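Hypothetical bacterial 6-phosphogluconolactonase (PDB 3SCY) is probably a bacterial lactonase of the seven-bladed beta-propeller family, consistent with hydrolysis of 6-phosphogluconolactone, although the activity is putative. Local coordinates at residues K271-S276 and G294-V299; V284-V289 and G340-I345; F311-N316 and F333-A338. All blocks are in the same frame, centred on the assembly; numbering follows the deposited sequence. Where two conformers were deposited one is given.

Contact 1 (K271-S276 and G294-V299); sequences KYLYAS and GTLTKV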
# COMPACT_ATOMS: atom_id res chain seq x y z
N LYS A 271 5.42 4.00 -17.92
CA LYS A 271 5.90 3.08 -18.94
C LYS A 271 6.11 1.64 -18.44
O LYS A 271 6.08 0.71 -19.27
CB LYS A 271 7.20 3.59 -19.55
CG LYS A 271 6.97 4.73 -20.54
CD LYS A 271 8.23 5.01 -21.36
CE LYS A 271 8.02 6.16 -22.32
NZ LYS A 271 9.23 6.39 -23.15
N TYR A 272 6.30 1.44 -17.12
CA TYR A 272 6.54 0.10 -16.60
C TYR A 272 5.77 -0.13 -15.36
O TYR A 272 5.48 0.81 -14.62
CB TYR A 272 8.04 -0.14 -16.30
CG TYR A 272 8.88 -0.16 -17.56
CD1 TYR A 272 9.00 -1.32 -18.33
CD2 TYR A 272 9.48 1.00 -18.03
CE1 TYR A 272 9.68 -1.32 -19.54
CE2 TYR A 272 10.16 1.02 -19.24
CZ TYR A 272 10.27 -0.15 -19.98
OH TYR A 272 10.93 -0.12 -21.19
N LEU A 273 5.36 -1.38 -15.17
CA LEU A 273 4.65 -1.86 -14.00
C LEU A 273 5.52 -2.91 -13.31
O LEU A 273 6.10 -3.78 -13.97
CB LEU A 273 3.28 -2.44 -14.38
CG LEU A 273 2.42 -2.87 -13.17
CD1 LEU A 273 1.01 -2.44 -13.33
CD2 LEU A 273 2.51 -4.38 -12.90
N TYR A 274 5.55 -2.87 -11.98
CA TYR A 274 6.33 -3.80 -11.18
C TYR A 274 5.42 -4.50 -10.18
O TYR A 274 4.55 -3.85 -9.59
CB TYR A 274 7.45 -3.04 -10.43
CG TYR A 274 8.41 -2.37 -11.38
CD1 TYR A 274 8.14 -1.10 -11.90
CD2 TYR A 274 9.60 -2.99 -11.75
CE1 TYR A 274 9.00 -0.50 -12.83
CE2 TYR A 274 10.50 -2.38 -12.62
CZ TYR A 274 10.18 -1.15 -13.18
OH TYR A 274 11.06 -0.58 -14.07
N ALA A 275 5.65 -5.80 -9.96
CA ALA A 275 4.86 -6.55 -9.00
C ALA A 275 5.76 -7.50 -8.26
O ALA A 275 6.60 -8.16 -8.89
CB ALA A 275 3.74 -7.30 -9.71
N SER A 276 5.66 -7.55 -6.92
CA SER A 276 6.56 -8.40 -6.16
C SER A 276 5.96 -9.75 -5.81
O SER A 276 4.73 -9.89 -5.74
CB SER A 276 7.06 -7.70 -4.90
OG SER A 276 6.03 -7.52 -3.93
N GLY A 294 -3.25 0.23 -22.24
CA GLY A 294 -2.99 -0.09 -20.82
C GLY A 294 -2.60 -1.53 -20.53
O GLY A 294 -2.42 -1.90 -19.36
N THR A 295 -2.40 -2.35 -21.56
CA THR A 295 -2.05 -3.77 -21.39
C THR A 295 -0.57 -3.94 -21.07
O THR A 295 0.24 -3.02 -21.26
CB THR A 295 -2.46 -4.57 -22.64
OG1 THR A 295 -1.84 -3.99 -23.79
CG2 THR A 295 -3.98 -4.62 -22.83
N LEU A 296 -0.22 -5.15 -20.61
CA LEU A 296 1.11 -5.45 -20.10
C LEU A 296 1.80 -6.58 -20.84
O LEU A 296 1.16 -7.58 -21.19
CB LEU A 296 1.02 -5.87 -18.62
CG LEU A 296 0.30 -4.90 -17.66
CD1 LEU A 296 0.11 -5.51 -16.32
CD2 LEU A 296 1.06 -3.58 -17.52
N THR A 297 3.12 -6.45 -20.98
CA THR A 297 3.96 -7.51 -21.53
C THR A 297 5.19 -7.61 -20.59
O THR A 297 5.85 -6.59 -20.34
CB THR A 297 4.27 -7.29 -23.03
OG1 THR A 297 4.90 -6.03 -23.25
CG2 THR A 297 3.02 -7.38 -23.91
N LYS A 298 5.47 -8.82 -20.05
CA LYS A 298 6.61 -8.99 -19.14
C LYS A 298 7.91 -8.76 -19.89
O LYS A 298 8.06 -9.20 -21.04
CB LYS A 298 6.61 -10.36 -18.46
CG LYS A 298 7.49 -10.38 -17.21
CD LYS A 298 7.51 -11.68 -16.45
CE LYS A 298 6.26 -11.96 -15.69
NZ LYS A 298 6.32 -13.30 -15.03
N VAL A 299 8.82 -8.01 -19.28
CA VAL A 299 10.12 -7.71 -19.89
C VAL A 299 11.29 -8.21 -19.01
O VAL A 299 12.41 -8.30 -19.52
CB VAL A 299 10.30 -6.21 -20.25
CG1 VAL A 299 9.28 -5.76 -21.30
CG2 VAL A 299 10.24 -5.31 -19.03
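Within one four-stranded blade of a seven-bladed beta-propeller, Leu273 meets Leu296 and Tyr272 meets Val299, joining the second strand, 272-277, to the fourth, 296-303. The third strand, 283-289, runs between them and pairs with Leu273 through Phe287, so side chains alone make the connection. The strands carrying the two pairs run in the same direction, since each is antiparallel to the one in the middle, and the nearest CA atoms across the two segments, those of Leu273 and Leu296, are 7.9 Å apart.

On the face of the blade turned to the preceding blade, CD2 of Leu296 lies 4.0 Å from CB of Leu273. One methyl branch of Leu296 therefore touches the root of the other leucine, while the forked end of Leu273 turns off from that methyl. With CG of Leu273 anti to its backbone N (chi1 -176°), this fork is carried on toward the preceding blade, where Tyr226 of strand 224-229 touches both leucines. Val289 adds a further apolar surface against Leu296.

The second pair uses the other face. CE1 of Tyr272 approaches CG2 of Val299 at 4.1 Å, the two side chains crossing at about a right angle. Val299 places this methyl between its own backbone N and carbonyl carbon, and also rests on Ile286 and Lys288 of the middle strand. The phenol is tied at its far end, where the Tyr272 OH hydrogen-bonds to the backbone O of Ala338 in the following blade.

Chemically, both touches are dispersive, at ordinary van der Waals distances and with little area. They set no precise direction; the hydroxyl bond does more to fix the Tyr272 ring, while the leucines add to the greasy layer between blades.

Contact 2 (V284-V289 and G340-I345); sequences VAIFKV and GLLTDI. With NA (sodium ion), chain E.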
# COMPACT_ATOMS: atom_id res chain seq x y z
N VAL A 284 10.88 -9.19 -8.05
CA VAL A 284 9.98 -8.23 -8.67
C VAL A 284 9.88 -8.53 -10.14
O VAL A 284 10.90 -8.53 -10.83
CB VAL A 284 10.50 -6.79 -8.41
CG1 VAL A 284 9.65 -5.74 -9.13
CG2 VAL A 284 10.55 -6.49 -6.92
N ALA A 285 8.64 -8.75 -10.62
CA ALA A 285 8.34 -8.94 -12.05
C ALA A 285 8.20 -7.56 -12.68
O ALA A 285 7.64 -6.64 -12.06
CB ALA A 285 7.05 -9.74 -12.21
N ILE A 286 8.73 -7.40 -13.89
CA ILE A 286 8.75 -6.13 -14.60
C ILE A 286 7.97 -6.25 -15.90
O ILE A 286 8.26 -7.13 -16.72
CB ILE A 286 10.21 -5.70 -14.89
CG1 ILE A 286 11.10 -5.83 -13.61
CG2 ILE A 286 10.23 -4.28 -15.53
CD1 ILE A 286 12.63 -5.64 -13.85
N PHE A 287 7.00 -5.36 -16.06
CA PHE A 287 6.15 -5.32 -17.25
C PHE A 287 6.22 -4.00 -17.95
O PHE A 287 6.26 -2.94 -17.30
CB PHE A 287 4.68 -5.58 -16.90
CG PHE A 287 4.42 -6.90 -16.21
CD1 PHE A 287 4.53 -7.02 -14.84
CD2 PHE A 287 4.01 -8.01 -16.95
CE1 PHE A 287 4.27 -8.23 -14.20
CE2 PHE A 287 3.72 -9.22 -16.30
CZ PHE A 287 3.83 -9.32 -14.93
N LYS A 288 6.20 -4.05 -19.28
CA LYS A 288 6.12 -2.85 -20.12
C LYS A 288 4.66 -2.55 -20.32
O LYS A 288 3.90 -3.46 -20.62
CB LYS A 288 6.82 -3.09 -21.47
CG LYS A 288 6.86 -1.85 -22.34
CD LYS A 288 7.63 -2.10 -23.67
CE LYS A 288 8.48 -0.90 -24.03
NZ LYS A 288 7.68 0.36 -24.13
N VAL A 289 4.26 -1.29 -20.11
CA VAL A 289 2.88 -0.87 -20.27
C VAL A 289 2.70 -0.30 -21.67
O VAL A 289 3.46 0.57 -22.09
CB VAL A 289 2.50 0.17 -19.19
CG1 VAL A 289 1.06 0.66 -19.38
CG2 VAL A 289 2.69 -0.40 -17.78
N GLY A 340 13.27 -0.54 -18.29
CA GLY A 340 12.53 -0.95 -17.09
C GLY A 340 13.34 -1.84 -16.16
O GLY A 340 12.90 -2.10 -15.04
N LEU A 341 14.54 -2.29 -16.59
CA LEU A 341 15.37 -3.23 -15.83
C LEU A 341 16.06 -2.61 -14.63
O LEU A 341 16.28 -1.40 -14.57
CB LEU A 341 16.38 -3.93 -16.74
CG LEU A 341 15.78 -4.64 -17.95
CD1 LEU A 341 16.87 -5.30 -18.77
CD2 LEU A 341 14.66 -5.66 -17.53
N LEU A 342 16.37 -3.47 -13.67
CA LEU A 342 16.88 -3.06 -12.36
C LEU A 342 18.30 -3.52 -12.11
O LEU A 342 18.70 -4.59 -12.58
CB LEU A 342 15.96 -3.66 -11.27
CG LEU A 342 14.49 -3.31 -11.38
CD1 LEU A 342 13.68 -3.97 -10.26
CD2 LEU A 342 14.26 -1.78 -11.34
N THR A 343 19.07 -2.71 -11.34
CA THR A 343 20.45 -2.98 -10.93
C THR A 343 20.61 -2.71 -9.45
O THR A 343 20.40 -1.58 -9.01
CB THR A 343 21.45 -2.12 -11.74
OG1 THR A 343 21.23 -2.31 -13.13
CG2 THR A 343 22.91 -2.43 -11.39
N ASP A 344 21.01 -3.73 -8.67
CA ASP A 344 21.27 -3.56 -7.24
C ASP A 344 22.53 -2.69 -7.10
O ASP A 344 23.60 -3.04 -7.62
CB ASP A 344 21.44 -4.92 -6.54
CG ASP A 344 21.53 -4.88 -5.03
OD1 ASP A 344 21.64 -3.76 -4.46
OD2 ASP A 344 21.52 -5.95 -4.41
N ILE A 345 22.38 -1.54 -6.42
CA ILE A 345 23.48 -0.59 -6.24
C ILE A 345 24.27 -0.91 -4.96
O ILE A 345 25.27 -0.24 -4.70
CB ILE A 345 23.01 0.89 -6.28
CG1 ILE A 345 22.19 1.28 -5.02
CG2 ILE A 345 22.30 1.24 -7.59
CD1 ILE A 345 21.88 2.82 -4.94
NA NA E . 18.32 -6.92 -12.71
O HOH W 1 16.01 -6.64 -13.96
O HOH W 2 20.52 -7.44 -12.49
O HOH W 3 17.67 -9.41 -12.85
O HOH W 4 18.60 -6.81 -15.35
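Leu342 packs its CG 3.9 Å from CD1 of Ile286, while its backbone O binds a sodium ion at 2.4 Å. Four waters and OE1 of Gln302 complete six ligands. Water 1 faces water 2 across the ion, and water 3 faces the Leu342 carbonyl, as in an octahedral site. Water 1 also accepts a hydrogen bond from Leu342 N at 3.2 Å, so both backbone polar groups of Leu342 have partners in the ion's shell, the O binding the ion and the N-H bonding to one of its waters.

The hydrophobic side of the contact is organised around Ile286. Its longer branch is extended, CG1 anti to the carbonyl carbon and chi2 170°, which drives CD1 out from strand 283-289 to meet the next blade. There CD1 sits against the branch point of Leu342 and, at 4.2 Å, CD2 of Leu341. Leu341 starts off pointing away from the isoleucine, yet its CD2 methyl swings back to that same CD1. The shorter branch of Ile286 lies over the turn before the strand: CG2 comes 3.5 Å from O of Gly340, whose positive phi (83°) bends the chain into strand 342-350.

Gln302 belongs to strand 296-303, the outer neighbour of strand 283-289, whereas Leu342 belongs to the following blade. Ion and side chains thus span the same seam, polar at the water-lined rim and apolar beneath. This is blade-to-blade packing of a beta-propeller, here with a metal bridging the outer strands of adjacent blades.

Contact 3 (F311-N316 and F333-A338); sequences FIITPN and FERDQA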
# COMPACT_ATOMS: atom_id res chain seq x y z
N PHE A 311 7.32 -2.39 -1.71
CA PHE A 311 8.42 -1.68 -2.33
C PHE A 311 7.88 -0.31 -2.74
O PHE A 311 6.70 -0.02 -2.56
CB PHE A 311 9.06 -2.48 -3.50
CG PHE A 311 8.19 -2.72 -4.70
CD1 PHE A 311 7.33 -3.81 -4.75
CD2 PHE A 311 8.28 -1.89 -5.82
CE1 PHE A 311 6.52 -4.03 -5.88
CE2 PHE A 311 7.46 -2.10 -6.93
CZ PHE A 311 6.59 -3.18 -6.95
N ILE A 312 8.77 0.55 -3.27
CA ILE A 312 8.37 1.89 -3.70
C ILE A 312 9.33 2.34 -4.79
O ILE A 312 10.49 1.90 -4.83
CB ILE A 312 8.37 2.86 -2.48
CG1 ILE A 312 7.65 4.19 -2.81
CG2 ILE A 312 9.80 3.08 -1.91
CD1 ILE A 312 7.30 5.00 -1.55
N ILE A 313 8.85 3.24 -5.67
CA ILE A 313 9.68 3.87 -6.71
C ILE A 313 9.81 5.35 -6.33
O ILE A 313 8.83 6.00 -5.95
CB ILE A 313 9.06 3.66 -8.12
CG1 ILE A 313 8.92 2.16 -8.42
CG2 ILE A 313 9.91 4.37 -9.20
CD1 ILE A 313 8.19 1.83 -9.70
N THR A 314 11.02 5.90 -6.48
CA THR A 314 11.21 7.33 -6.19
C THR A 314 10.42 8.18 -7.19
O THR A 314 10.24 7.77 -8.34
CB THR A 314 12.70 7.67 -6.20
OG1 THR A 314 13.27 7.35 -7.49
CG2 THR A 314 13.47 6.99 -5.05
N PRO A 315 10.01 9.42 -6.79
CA PRO A 315 9.22 10.27 -7.71
C PRO A 315 9.91 10.56 -9.05
O PRO A 315 9.22 10.70 -10.06
CB PRO A 315 9.02 11.56 -6.91
CG PRO A 315 9.03 11.10 -5.48
CD PRO A 315 10.10 10.02 -5.44
N ASN A 316 11.26 10.60 -9.09
CA ASN A 316 11.99 10.86 -10.33
C ASN A 316 12.13 9.57 -11.18
O ASN A 316 12.71 9.62 -12.26
CB ASN A 316 13.36 11.48 -10.05
CG ASN A 316 14.39 10.58 -9.42
OD1 ASN A 316 14.12 9.44 -9.05
ND2 ASN A 316 15.58 11.12 -9.19
N PHE A 333 17.55 -0.55 -5.82
CA PHE A 333 17.78 -0.86 -7.23
C PHE A 333 17.71 0.38 -8.09
O PHE A 333 16.81 1.20 -7.94
CB PHE A 333 16.78 -1.90 -7.78
CG PHE A 333 16.85 -3.23 -7.10
CD1 PHE A 333 16.08 -3.49 -5.96
CD2 PHE A 333 17.66 -4.25 -7.60
CE1 PHE A 333 16.19 -4.72 -5.30
CE2 PHE A 333 17.77 -5.46 -6.93
CZ PHE A 333 17.00 -5.71 -5.81
N GLU A 334 18.66 0.53 -9.00
CA GLU A 334 18.60 1.61 -9.96
C GLU A 334 17.77 1.13 -11.15
O GLU A 334 17.93 -0.02 -11.57
CB GLU A 334 20.02 2.04 -10.39
CG GLU A 334 20.00 3.24 -11.31
CD GLU A 334 21.32 3.90 -11.64
OE1 GLU A 334 22.35 3.52 -11.04
OE2 GLU A 334 21.31 4.83 -12.49
N ARG A 335 16.87 1.97 -11.66
CA ARG A 335 16.01 1.71 -12.80
C ARG A 335 16.60 2.23 -14.08
O ARG A 335 17.02 3.39 -14.14
CB ARG A 335 14.66 2.39 -12.65
CG ARG A 335 13.74 1.80 -11.62
CD ARG A 335 12.31 2.34 -11.76
NE ARG A 335 11.65 1.97 -13.00
CZ ARG A 335 11.41 2.78 -14.03
NH1 ARG A 335 11.73 4.07 -13.95
NH2 ARG A 335 10.85 2.31 -15.14
N ASP A 336 16.56 1.41 -15.12
CA ASP A 336 16.91 1.90 -16.44
C ASP A 336 15.60 2.36 -17.01
O ASP A 336 14.69 1.54 -17.18
CB ASP A 336 17.59 0.79 -17.27
CG ASP A 336 18.02 1.26 -18.65
OD1 ASP A 336 17.30 2.09 -19.26
OD2 ASP A 336 19.02 0.74 -19.17
N GLN A 337 15.45 3.68 -17.22
CA GLN A 337 14.16 4.24 -17.64
C GLN A 337 13.77 3.85 -19.07
O GLN A 337 12.58 3.84 -19.38
CB GLN A 337 14.12 5.77 -17.42
CG GLN A 337 14.58 6.13 -15.98
CD GLN A 337 13.73 7.11 -15.20
OE1 GLN A 337 12.51 6.95 -15.04
NE2 GLN A 337 14.38 8.07 -14.57
N ALA A 338 14.72 3.40 -19.89
CA ALA A 338 14.46 2.98 -21.26
C ALA A 338 14.11 1.48 -21.38
O ALA A 338 13.49 1.10 -22.37
CB ALA A 338 15.66 3.30 -22.12
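Gln337 sends its side-chain NE2 to the backbone O of Asn316, 3.2 Å away, in a nearly straight hydrogen bond (166° at the hydrogen). The donor lies in the carbonyl plane of Asn316, and the acceptor lies close to the amide plane of Gln337. Deeper in the blade, CG2 of Ile313 rests 4.1 Å from CD of Arg335, the two side chains crossing at about a right angle.

The next shell steadies both ends. A bend at chi3 (66°) turns the guanidinium of Arg335 so that its edge faces OE1 of Gln337; this NH1 bond is weak, and NH1 has its stronger partner in the backbone O of Gly317. Thr314 OG1 donates to OD1 of Asn316 at 2.7 Å, and Asn316 ND2 reaches Glu36 O in the following blade. Beside Gln337, Asp336 forms an Asx turn, its OD1 accepting from the backbone N of Ala338.

The contact thus joins the ends of the first and third strands of one blade by their turns. Arg335 may polarise the Gln337 amide and make its N-H a somewhat better donor, so that one directional bond, perhaps helped by the nearby charge, sits beside a small apolar touch.

How the contacts relate
Contact 1 lies within the blade of strands 261-266 to 296-303, contact 3 within that of strands 310-313 to 342-350, and contact 2 crosses from one to the other. The centres fit this: contact 2 is about 9 Å from contact 1 and about 8 Å from contact 3, while contacts 1 and 3 are about 13 Å apart. Tyr274 joins all three, its OH lying 2.6 Å from O of Gly340 and 2.8 Å from NE of Arg335. Strands 329-335 and 342-350 are paired neighbours, linking contacts 2 and 3 directly. The sodium ion sits at contact 2, with the side chains of Val299 and Arg335 each about 10 Å from it.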